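Local coordinates for uncharacterized protein (PDB 3NO2), which is of unknown function and folds into a six-bladed beta-propeller built from four-stranded antiparallel blades, at residues W69-A72 against E78-T81; L91-G96 against R128-N133; V180-G183 against F188-L191. All coordinates share one frame; numbering follows the deposited sequence. Where two conformers were deposited one is given.

Contact 1 of 3, residues W69-A72 against E78-T81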
ATOM      1  N   TRP A  69      16.101  -5.816  11.387  1.00  9.99           N
ATOM      2  CA  TRP A  69      16.922  -4.898  10.623  1.00 10.03           C
ATOM      3  C   TRP A  69      16.133  -3.623  10.365  1.00  9.05           C
ATOM      4  O   TRP A  69      14.918  -3.613  10.480  1.00  7.80           O
ATOM      5  CB  TRP A  69      17.398  -5.493   9.295  1.00 11.06           C
ATOM      6  CG  TRP A  69      16.408  -6.009   8.314  1.00  9.29           C
ATOM      7  CD1 TRP A  69      16.083  -7.305   8.116  1.00 13.39           C
ATOM      8  CD2 TRP A  69      15.647  -5.264   7.357  1.00  9.60           C
ATOM      9  NE1 TRP A  69      15.202  -7.424   7.110  1.00 13.89           N
ATOM     10  CE2 TRP A  69      14.896  -6.183   6.602  1.00 12.18           C
ATOM     11  CE3 TRP A  69      15.530  -3.894   7.050  1.00 10.76           C
ATOM     12  CZ2 TRP A  69      14.038  -5.776   5.571  1.00 12.10           C
ATOM     13  CZ3 TRP A  69      14.689  -3.506   6.017  1.00 12.53           C
ATOM     14  CH2 TRP A  69      13.925  -4.454   5.320  1.00 11.50           C
ATOM     15  N   ASN A  70      16.865  -2.577  10.002  1.00  9.20           N
ATOM     16  CA  ASN A  70      16.311  -1.240   9.774  1.00  7.96           C
ATOM     17  C   ASN A  70      17.128  -0.564   8.705  1.00  8.50           C
ATOM     18  O   ASN A  70      18.378  -0.702   8.663  1.00  9.66           O
ATOM     19  CB  ASN A  70      16.418  -0.409  11.044  1.00  8.91           C
ATOM     20  CG  ASN A  70      15.832   0.944  10.915  1.00  9.82           C
ATOM     21  OD1 ASN A  70      14.617   1.063  10.725  1.00  9.70           O
ATOM     22  ND2 ASN A  70      16.648   1.995  10.969  1.00 10.99           N
ATOM     23  N   ILE A  71      16.458   0.161   7.823  1.00  6.60           N
ATOM     24  CA  ILE A  71      17.107   1.046   6.851  1.00  6.90           C
ATOM     25  C   ILE A  71      16.526   2.439   7.008  1.00  8.31           C
ATOM     26  O   ILE A  71      15.303   2.626   6.884  1.00  7.31           O
ATOM     27  CB  ILE A  71      16.928   0.543   5.431  1.00  8.79           C
ATOM     28  CG1 ILE A  71      17.570  -0.847   5.288  1.00  9.14           C
ATOM     29  CG2 ILE A  71      17.530   1.597   4.406  1.00  9.20           C
ATOM     30  CD1 ILE A  71      17.291  -1.498   3.872  1.00 13.02           C
ATOM     31  N   ALA A  72      17.365   3.429   7.290  1.00  8.35           N
ATOM     32  CA  ALA A  72      16.947   4.814   7.383  1.00  9.69           C
ATOM     33  C   ALA A  72      16.808   5.450   6.015  1.00  9.74           C
ATOM     34  O   ALA A  72      17.632   5.203   5.101  1.00 13.41           O
ATOM     35  CB  ALA A  72      17.965   5.591   8.234  1.00 12.31           C
ATOM     36  N   GLU A  78      11.473  10.259   2.121  1.00  6.55           N
ATOM     37  CA  GLU A  78      10.363   9.590   2.789  1.00  6.52           C
ATOM     38  C   GLU A  78      10.278   8.154   2.313  1.00  5.63           C
ATOM     39  O   GLU A  78       9.899   7.838   1.158  1.00  6.35           O
ATOM     40  CB  GLU A  78       9.041  10.290   2.518  1.00  6.91           C
ATOM     41  CG  GLU A  78       8.985  11.734   2.989  1.00  6.87           C
ATOM     42  CD  GLU A  78       7.596  12.337   2.906  1.00  7.27           C
ATOM     43  OE1 GLU A  78       6.628  11.640   2.576  1.00  7.64           O
ATOM     44  OE2 GLU A  78       7.495  13.561   3.207  1.00  9.91           O
HETATM   45  N   MSE A  79      10.557   7.217   3.219  1.00  5.19           N
HETATM   46  CA  MSE A  79      10.405   5.800   2.944  1.00  5.83           C
HETATM   47  C   MSE A  79       8.917   5.478   3.041  1.00  5.68           C
HETATM   48  O   MSE A  79       8.339   5.483   4.136  1.00  6.84           O
HETATM   49  CB  MSE A  79      11.174   4.998   4.001  1.00  5.89           C
HETATM   50  CG  MSE A  79      11.263   3.552   3.651  1.00  5.59           C
HETATM   51 SE   MSE A  79      12.671   3.077   2.383  0.75  5.09          SE
HETATM   52  CE  MSE A  79      14.130   2.992   3.601  1.00  8.89           C
ATOM     53  N   GLN A  80       8.314   5.150   1.904  1.00  5.00           N
ATOM     54  CA  GLN A  80       6.877   4.954   1.820  1.00  4.61           C
ATOM     55  C   GLN A  80       6.460   3.599   1.264  1.00  4.80           C
ATOM     56  O   GLN A  80       5.296   3.250   1.439  1.00  5.70           O
ATOM     57  CB  GLN A  80       6.207   6.046   0.996  1.00  5.15           C
ATOM     58  CG  GLN A  80       6.316   7.446   1.587  1.00  5.53           C
ATOM     59  CD  GLN A  80       5.357   7.755   2.699  1.00  5.04           C
ATOM     60  OE1 GLN A  80       4.631   6.907   3.176  1.00  6.11           O
ATOM     61  NE2 GLN A  80       5.386   8.998   3.157  1.00  6.38           N
ATOM     62  N   THR A  81       7.355   2.850   0.609  1.00  4.80           N
ATOM     63  CA  THR A  81       7.111   1.509   0.135  1.00  4.46           C
ATOM     64  C   THR A  81       7.763   0.503   1.048  1.00  4.98           C
ATOM     65  O   THR A  81       8.906   0.679   1.455  1.00  5.29           O
ATOM     66  CB  THR A  81       7.726   1.326  -1.274  1.00  6.21           C
ATOM     67  OG1 THR A  81       7.096   2.183  -2.239  1.00  6.13           O
ATOM     68  CG2 THR A  81       7.641  -0.108  -1.787  1.00  6.35           C
TER

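Contact 2 of 3, residues L91-G96 against R128-N133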
ATOM      1  N   LEU A  91      10.986  -5.385  -0.718  0.50  6.89           N
ATOM      2  CA  LEU A  91      11.143  -4.239  -1.604  0.50  5.99           C
ATOM      3  C   LEU A  91      10.787  -3.043  -0.720  0.50  5.06           C
ATOM      4  O   LEU A  91       9.693  -2.990  -0.104  0.50  4.52           O
ATOM      5  CB  LEU A  91      10.192  -4.304  -2.806  0.50  7.19           C
ATOM      6  CG  LEU A  91      10.270  -3.171  -3.846  0.50 10.00           C
ATOM      7  CD1 LEU A  91      11.484  -3.316  -4.760  0.50  9.31           C
ATOM      8  CD2 LEU A  91       9.003  -3.098  -4.706  0.50 12.01           C
ATOM      9  N   VAL A  92      11.704  -2.078  -0.619  1.00  6.35           N
ATOM     10  CA  VAL A  92      11.430  -0.812   0.062  1.00  5.73           C
ATOM     11  C   VAL A  92      11.800   0.334  -0.850  1.00  6.17           C
ATOM     12  O   VAL A  92      12.590   0.172  -1.780  1.00  7.01           O
ATOM     13  CB  VAL A  92      12.150  -0.706   1.398  1.00  5.98           C
ATOM     14  CG1 VAL A  92      11.741  -1.853   2.367  1.00  8.02           C
ATOM     15  CG2 VAL A  92      13.690  -0.626   1.231  1.00  7.87           C
ATOM     16  N   ALA A  93      11.293   1.530  -0.617  1.00  5.26           N
ATOM     17  CA  ALA A  93      11.610   2.664  -1.473  1.00  5.82           C
ATOM     18  C   ALA A  93      11.348   3.984  -0.765  1.00  5.44           C
ATOM     19  O   ALA A  93      10.378   4.091  -0.014  1.00  5.02           O
ATOM     20  CB  ALA A  93      10.827   2.628  -2.824  1.00  5.97           C
ATOM     21  N   TRP A  94      12.179   4.982  -1.082  1.00  4.74           N
ATOM     22  CA  TRP A  94      12.000   6.321  -0.580  1.00  4.92           C
ATOM     23  C   TRP A  94      11.832   7.344  -1.685  1.00  5.51           C
ATOM     24  O   TRP A  94      12.502   7.342  -2.721  1.00  5.89           O
ATOM     25  CB  TRP A  94      13.093   6.734   0.417  1.00  5.68           C
ATOM     26  CG  TRP A  94      14.476   6.977  -0.083  1.00  5.29           C
ATOM     27  CD1 TRP A  94      14.942   8.016  -0.834  1.00  6.93           C
ATOM     28  CD2 TRP A  94      15.627   6.164   0.215  1.00  5.95           C
ATOM     29  NE1 TRP A  94      16.292   7.898  -1.031  1.00  7.22           N
ATOM     30  CE2 TRP A  94      16.735   6.779  -0.380  1.00  6.20           C
ATOM     31  CE3 TRP A  94      15.809   4.997   0.946  1.00  6.55           C
ATOM     32  CZ2 TRP A  94      18.025   6.243  -0.273  1.00  7.74           C
ATOM     33  CZ3 TRP A  94      17.118   4.475   1.075  1.00  9.01           C
ATOM     34  CH2 TRP A  94      18.177   5.100   0.445  1.00  8.59           C
ATOM     35  N   CYS A  95      10.905   8.266  -1.426  1.00  5.55           N
ATOM     36  CA  CYS A  95      10.748   9.489  -2.176  1.00  6.02           C
ATOM     37  C   CYS A  95      11.906  10.405  -1.888  1.00  5.92           C
ATOM     38  O   CYS A  95      12.370  10.480  -0.738  1.00  6.81           O
ATOM     39  CB  CYS A  95       9.452  10.185  -1.766  1.00  5.60           C
ATOM     40  SG  CYS A  95       7.991   9.071  -1.918  1.00  6.31           S
ATOM     41  N   GLY A  96      12.388  11.097  -2.901  1.00  5.47           N
ATOM     42  CA  GLY A  96      13.512  12.023  -2.714  1.00  5.86           C
ATOM     43  C   GLY A  96      14.106  12.421  -4.039  1.00  7.43           C
ATOM     44  O   GLY A  96      13.425  12.456  -5.086  1.00  7.39           O
ATOM     45  N   ARG A 128       3.693   6.400  -2.919  1.00  5.32           N
ATOM     46  CA  ARG A 128       3.498   5.635  -1.701  1.00  4.48           C
ATOM     47  C   ARG A 128       3.982   4.208  -1.959  1.00  5.43           C
ATOM     48  O   ARG A 128       5.141   3.895  -1.591  1.00  5.99           O
ATOM     49  CB  ARG A 128       2.067   5.741  -1.191  1.00  5.68           C
ATOM     50  CG  ARG A 128       1.708   7.164  -0.802  1.00  5.77           C
ATOM     51  CD  ARG A 128       2.466   7.660   0.428  1.00  5.50           C
ATOM     52  NE  ARG A 128       2.130   9.054   0.751  1.00  5.61           N
ATOM     53  CZ  ARG A 128       2.675  10.126   0.226  1.00  7.05           C
ATOM     54  NH1 ARG A 128       3.662  10.041  -0.631  1.00  7.35           N
ATOM     55  NH2 ARG A 128       2.157  11.320   0.520  1.00  7.64           N
ATOM     56  N   GLN A 129       3.204   3.336  -2.609  1.00  4.74           N
ATOM     57  CA  GLN A 129       3.553   1.924  -2.746  1.00  6.00           C
ATOM     58  C   GLN A 129       3.973   1.575  -4.181  1.00  6.58           C
ATOM     59  O   GLN A 129       3.135   1.389  -5.061  1.00  6.46           O
ATOM     60  CB  GLN A 129       2.360   1.041  -2.367  1.00  4.91           C
ATOM     61  CG  GLN A 129       1.795   1.313  -0.989  1.00  5.37           C
ATOM     62  CD  GLN A 129       0.923   0.157  -0.481  1.00  5.64           C
ATOM     63  OE1 GLN A 129       0.444  -0.682  -1.255  1.00  5.61           O
ATOM     64  NE2 GLN A 129       0.680   0.109   0.827  1.00  5.50           N
ATOM     65  N   ILE A 130       5.266   1.468  -4.395  1.00  5.33           N
ATOM     66  CA  ILE A 130       5.850   0.938  -5.609  1.00  5.72           C
ATOM     67  C   ILE A 130       5.671  -0.583  -5.620  1.00  7.25           C
ATOM     68  O   ILE A 130       5.582  -1.214  -4.574  1.00  7.10           O
ATOM     69  CB  ILE A 130       7.323   1.354  -5.691  1.00  5.98           C
ATOM     70  CG1 ILE A 130       7.431   2.866  -5.895  1.00  6.13           C
ATOM     71  CG2 ILE A 130       8.074   0.591  -6.798  1.00  7.10           C
ATOM     72  CD1 ILE A 130       8.886   3.431  -5.946  1.00  7.13           C
ATOM     73  N   ASN A 131       5.566  -1.163  -6.800  1.00  7.18           N
ATOM     74  CA  ASN A 131       5.446  -2.599  -6.997  1.00  6.60           C
ATOM     75  C   ASN A 131       6.401  -3.019  -8.140  1.00  7.08           C
ATOM     76  O   ASN A 131       6.996  -2.193  -8.803  1.00  7.38           O
ATOM     77  CB  ASN A 131       3.969  -2.976  -7.267  1.00  6.90           C
ATOM     78  CG  ASN A 131       3.633  -4.381  -6.831  1.00  8.37           C
ATOM     79  OD1 ASN A 131       4.504  -5.209  -6.565  1.00  8.71           O
ATOM     80  ND2 ASN A 131       2.340  -4.622  -6.673  1.00 10.09           N
ATOM     81  N   LYS A 132       6.575  -4.322  -8.300  1.00  8.88           N
ATOM     82  CA  LYS A 132       7.486  -4.923  -9.277  1.00  9.72           C
ATOM     83  C   LYS A 132       6.654  -5.816 -10.198  1.00  9.76           C
ATOM     84  O   LYS A 132       5.901  -6.648  -9.695  1.00 11.39           O
ATOM     85  CB  LYS A 132       8.549  -5.694  -8.541  1.00  8.47           C
ATOM     86  CG  LYS A 132       9.672  -6.231  -9.462  1.00 10.90           C
ATOM     87  CD  LYS A 132      10.769  -6.935  -8.653  1.00 11.55           C
ATOM     88  CE  LYS A 132      11.879  -7.398  -9.549  1.00 13.06           C
ATOM     89  NZ  LYS A 132      12.982  -8.067  -8.758  1.00 12.86           N
ATOM     90  N   ASN A 133       6.808  -5.657 -11.506  1.00 10.96           N
ATOM     91  CA  ASN A 133       5.969  -6.411 -12.441  1.00 11.11           C
ATOM     92  C   ASN A 133       6.729  -7.654 -12.926  1.00 14.28           C
ATOM     93  O   ASN A 133       7.842  -7.934 -12.499  1.00 11.80           O
ATOM     94  CB  ASN A 133       5.484  -5.512 -13.573  1.00 12.79           C
ATOM     95  CG  ASN A 133       6.581  -5.005 -14.486  1.00 12.92           C
ATOM     96  OD1 ASN A 133       7.684  -5.545 -14.551  1.00 12.24           O
ATOM     97  ND2 ASN A 133       6.237  -3.976 -15.291  1.00 15.07           N
TER

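Contact 3 of 3, residues V180-G183 against F188-L191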
ATOM      1  N   VAL A 180      -4.888  -0.165 -10.003  1.00  7.36           N
ATOM      2  CA  VAL A 180      -4.191   1.008  -9.431  1.00  7.06           C
ATOM      3  C   VAL A 180      -5.188   1.811  -8.602  1.00  6.67           C
ATOM      4  O   VAL A 180      -6.230   2.267  -9.100  1.00  7.87           O
ATOM      5  CB  VAL A 180      -3.550   1.879 -10.501  1.00  7.16           C
ATOM      6  CG1 VAL A 180      -2.793   3.066  -9.872  1.00  7.10           C
ATOM      7  CG2 VAL A 180      -2.601   1.028 -11.400  1.00 11.01           C
ATOM      8  N   ALA A 181      -4.867   1.952  -7.308  1.00  6.42           N
ATOM      9  CA  ALA A 181      -5.621   2.739  -6.370  1.00  5.66           C
ATOM     10  C   ALA A 181      -5.387   4.219  -6.668  1.00  5.62           C
ATOM     11  O   ALA A 181      -4.227   4.650  -6.718  1.00  6.46           O
ATOM     12  CB  ALA A 181      -5.172   2.449  -4.948  1.00  7.28           C
ATOM     13  N   CYS A 182      -6.447   4.994  -6.862  1.00  6.60           N
ATOM     14  CA  CYS A 182      -6.257   6.407  -7.273  1.00  6.30           C
ATOM     15  C   CYS A 182      -6.482   7.445  -6.175  1.00  5.99           C
ATOM     16  O   CYS A 182      -6.668   8.618  -6.447  1.00  6.02           O
ATOM     17  CB  CYS A 182      -7.030   6.703  -8.557  1.00  7.00           C
ATOM     18  SG  CYS A 182      -6.425   5.812  -9.995  1.00  9.70           S
ATOM     19  N   GLY A 183      -6.374   7.035  -4.916  0.50  5.23           N
ATOM     20  CA  GLY A 183      -6.301   7.981  -3.829  0.50  4.80           C
ATOM     21  C   GLY A 183      -7.518   8.886  -3.755  0.50  4.16           C
ATOM     22  O   GLY A 183      -8.641   8.424  -3.635  0.50  4.35           O
ATOM     23  N   PHE A 188     -10.593   3.274  -8.293  1.00  7.43           N
ATOM     24  CA  PHE A 188      -9.437   2.571  -8.793  1.00  8.63           C
ATOM     25  C   PHE A 188      -9.624   2.175 -10.237  1.00  9.45           C
ATOM     26  O   PHE A 188     -10.776   2.195 -10.746  1.00  9.88           O
ATOM     27  CB  PHE A 188      -9.087   1.361  -7.914  1.00  8.21           C
ATOM     28  CG  PHE A 188     -10.114   0.272  -7.846  1.00  9.74           C
ATOM     29  CD1 PHE A 188     -10.063  -0.806  -8.723  1.00 10.95           C
ATOM     30  CD2 PHE A 188     -11.043   0.257  -6.831  1.00 11.54           C
ATOM     31  CE1 PHE A 188     -10.953  -1.857  -8.582  1.00 14.47           C
ATOM     32  CE2 PHE A 188     -11.932  -0.801  -6.703  1.00 12.04           C
ATOM     33  CZ  PHE A 188     -11.879  -1.829  -7.569  1.00 12.10           C
ATOM     34  N   VAL A 189      -8.553   1.849 -10.919  1.00  8.40           N
ATOM     35  CA  VAL A 189      -8.634   1.440 -12.321  1.00  9.53           C
ATOM     36  C   VAL A 189      -7.971   0.082 -12.494  1.00 10.93           C
ATOM     37  O   VAL A 189      -7.151  -0.330 -11.674  1.00 10.03           O
ATOM     38  CB  VAL A 189      -7.988   2.451 -13.277  1.00  9.29           C
ATOM     39  CG1 VAL A 189      -8.725   3.797 -13.203  1.00 13.65           C
ATOM     40  CG2 VAL A 189      -6.478   2.594 -12.952  1.00 12.90           C
ATOM     41  N   GLN A 190      -8.377  -0.630 -13.548  1.00 11.23           N
ATOM     42  CA  GLN A 190      -7.703  -1.819 -13.995  1.00 10.88           C
ATOM     43  C   GLN A 190      -6.940  -1.479 -15.275  1.00 12.33           C
ATOM     44  O   GLN A 190      -7.563  -0.930 -16.211  1.00 14.14           O
ATOM     45  CB  GLN A 190      -8.733  -2.929 -14.218  1.00 12.46           C
ATOM     46  CG  GLN A 190      -8.121  -4.238 -14.684  1.00 13.07           C
ATOM     47  CD  GLN A 190      -9.151  -5.357 -14.807  1.00 19.48           C
ATOM     48  OE1 GLN A 190     -10.172  -5.338 -14.127  1.00 22.02           O
ATOM     49  NE2 GLN A 190      -8.869  -6.344 -15.667  1.00 18.50           N
ATOM     50  N   LEU A 191      -5.658  -1.802 -15.296  1.00 12.18           N
ATOM     51  CA  LEU A 191      -4.783  -1.582 -16.446  1.00 15.08           C
ATOM     52  C   LEU A 191      -4.432  -2.895 -17.122  1.00 19.84           C
ATOM     53  O   LEU A 191      -4.011  -3.841 -16.464  1.00 18.30           O
ATOM     54  CB  LEU A 191      -3.461  -0.942 -16.035  1.00 21.21           C
ATOM     55  CG  LEU A 191      -3.544   0.435 -15.424  1.00 20.36           C
ATOM     56  CD1 LEU A 191      -2.098   0.973 -15.193  1.00 20.91           C
ATOM     57  CD2 LEU A 191      -4.349   1.375 -16.280  1.00 24.96           C
TER

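Contact 1 of 3, residues W69-A72 against E78-T81
The selenomethionine side chain of Met79 lays its terminal methyl against the backbone and beta-branch of Ile71. CE stands 3.5 Å from Ile71 O and 3.8 Å from Ile71 CG2, so one methyl covers both a carbonyl oxygen and an apolar branch. Met79 sends CG anti to its backbone N (chi1 -170°) and then bends at both following torsions; the two side chains cross obliquely, and the meeting is made by the end of Met79. Ile71 offers CG2, and its side chain also packs on Leu102 and Val104 of strand 99-104. No hydrogen bond joins the two segments, and their CA atoms come no closer than the 8.0 Å between Ala72 CA and Met79 CA. This is the step from one blade to the next in the six-bladed beta-propeller: 67-72 is the outer strand of one four-stranded blade, 78-84 the inner strand of the next, and Met79 bridges the two, also touching Ala58 on the first blade and Val92 and Trp94 on the second. Beyond Met79 the inner strand carries a classic beta bulge, with Gln80 and Thr81 both facing Ala93. Gln80 NE2 donates to Glu78 OE1 at 3.0 Å; the carboxylate is met on its anti side, 28° out of its plane, whereas the acceptor lies in the amide plane. Glu38 takes a second bond from NE2 and Asn40 donates to OE1, so the Gln80 amide is held at both of its ends. Glu78 OE1 is also hydrogen-bonded to His124 ND1.

Contact 2 of 3, residues L91-G96 against R128-N133
Leu91 leads with CD2, which in the conformer described comes to 3.9 Å from Ile130 O and, more loosely, to 4.3 Å from Ile130 CG2. CG is anti to the backbone N (chi1 -179°), an orientation that carries the isobutyl end across to the other segment. The same methyl reaches Asn131, whose CA lies 4.3 Å from Leu91 CD2. Asn131 OD1 in turn accepts from Lys132 N at 2.8 Å, with the donor tilted 30° from the carbonyl plane, a bond that ties the carboxamide back to the backbone of the next residue. Two residues on from Leu91, Ala93 points the same way, and its CB meets the tip of Ile130, CD1, at 3.8 Å. The CD1 and CG2 branches of Ile130 thus divide the work, one reaching Ala93 and the other lying near Leu91. This alternation is that of a beta strand: Leu91, Ala93 and Cys95 face the neighbouring blade of the propeller, whose inner strand is 131-132, while Val92 and Trp94 turn from it toward the other face of their own blade. No hydrogen bond passes between the two segments. The backbone leading into 131-132 is gripped instead by strand 78-84: Ile130 N donates to Thr81 OG1, and Arg83 NE donates to Ile130 O, the same carbonyl that Leu91 covers. Farther along, Cys95 SG approaches Arg128 NH1 only to 4.6 Å, a looser flank of the contact; the guanidinium is held by His124 O, and its NH2 also binds a citrate, probably from the crystallisation liquor. Gly96 N, at the end, is bonded to Gln126 OE1.

Contact 3 of 3, residues V180-G183 against F188-L191
Val180 and Val189 face each other as an antiparallel hydrogen-bonded pair, joining the two middle strands of a propeller blade into a beta hairpin. Val180 N donates to Val189 O at 2.8 Å and Val189 N returns a bond to Val180 O at 3.0 Å, both close to straight at 161°. On the same face of the sheet, Val180 CB lies 3.9 Å from Val189 CG2, and Val180 CG2 meets Leu191 CD1 at 3.8 Å, so each arm of the hairpin contributes methyls to one apolar patch. Val180 holds CG1 anti to its backbone N (chi1 -178°), which leaves CG2 as the methyl turned to Leu191. Cys182 SG closes the patch loosely, 4.4 Å from Val189 CG2. Around this cluster lie Leu163, which touches both valines, and Ile198 and Cys178, which touch Leu191. Ala181 and Phe188 form the adjoining non-hydrogen-bonded pair and put their side chains on the other face, where Leu218 of strand 214-220, the inner strand of the next blade, covers them both, while Val215 of that strand packs on Ala181 and shares a backbone bond with Gly183 as the chain leaves the hairpin arm. Along the outer side, Phe188 shares a backbone bond with Val202 of strand 198-203, and its side chain touches Leu179 and Val202, with a bound di(hydroxyethyl)ether about 5 Å from the side chain. Phe188 begins to turn from the hairpin only past its CB, which sits 3.2 Å from Val180 O.

From the N terminus, contact 1 closes the five-residue connection between the outer strand of one blade and the inner strand of the next. Contact 2 follows and closes a much longer excursion, which takes in strands 99-104 and 110-116 before reaching the next blade. Contact 3 closes a short hairpin, with four residues between its segments, and joins the two middle strands, 178-181 and 187-191, of a later blade. None nests within or crosses another. Contacts 1 and 2 adjoin through neighbouring strands 78-84 and 90-95, where Glu78 O lies 2.8 Å from Cys95 N. Contact 3 stands apart, its centre about 25 Å from that of contact 1, on the opposite side of the chain's centre.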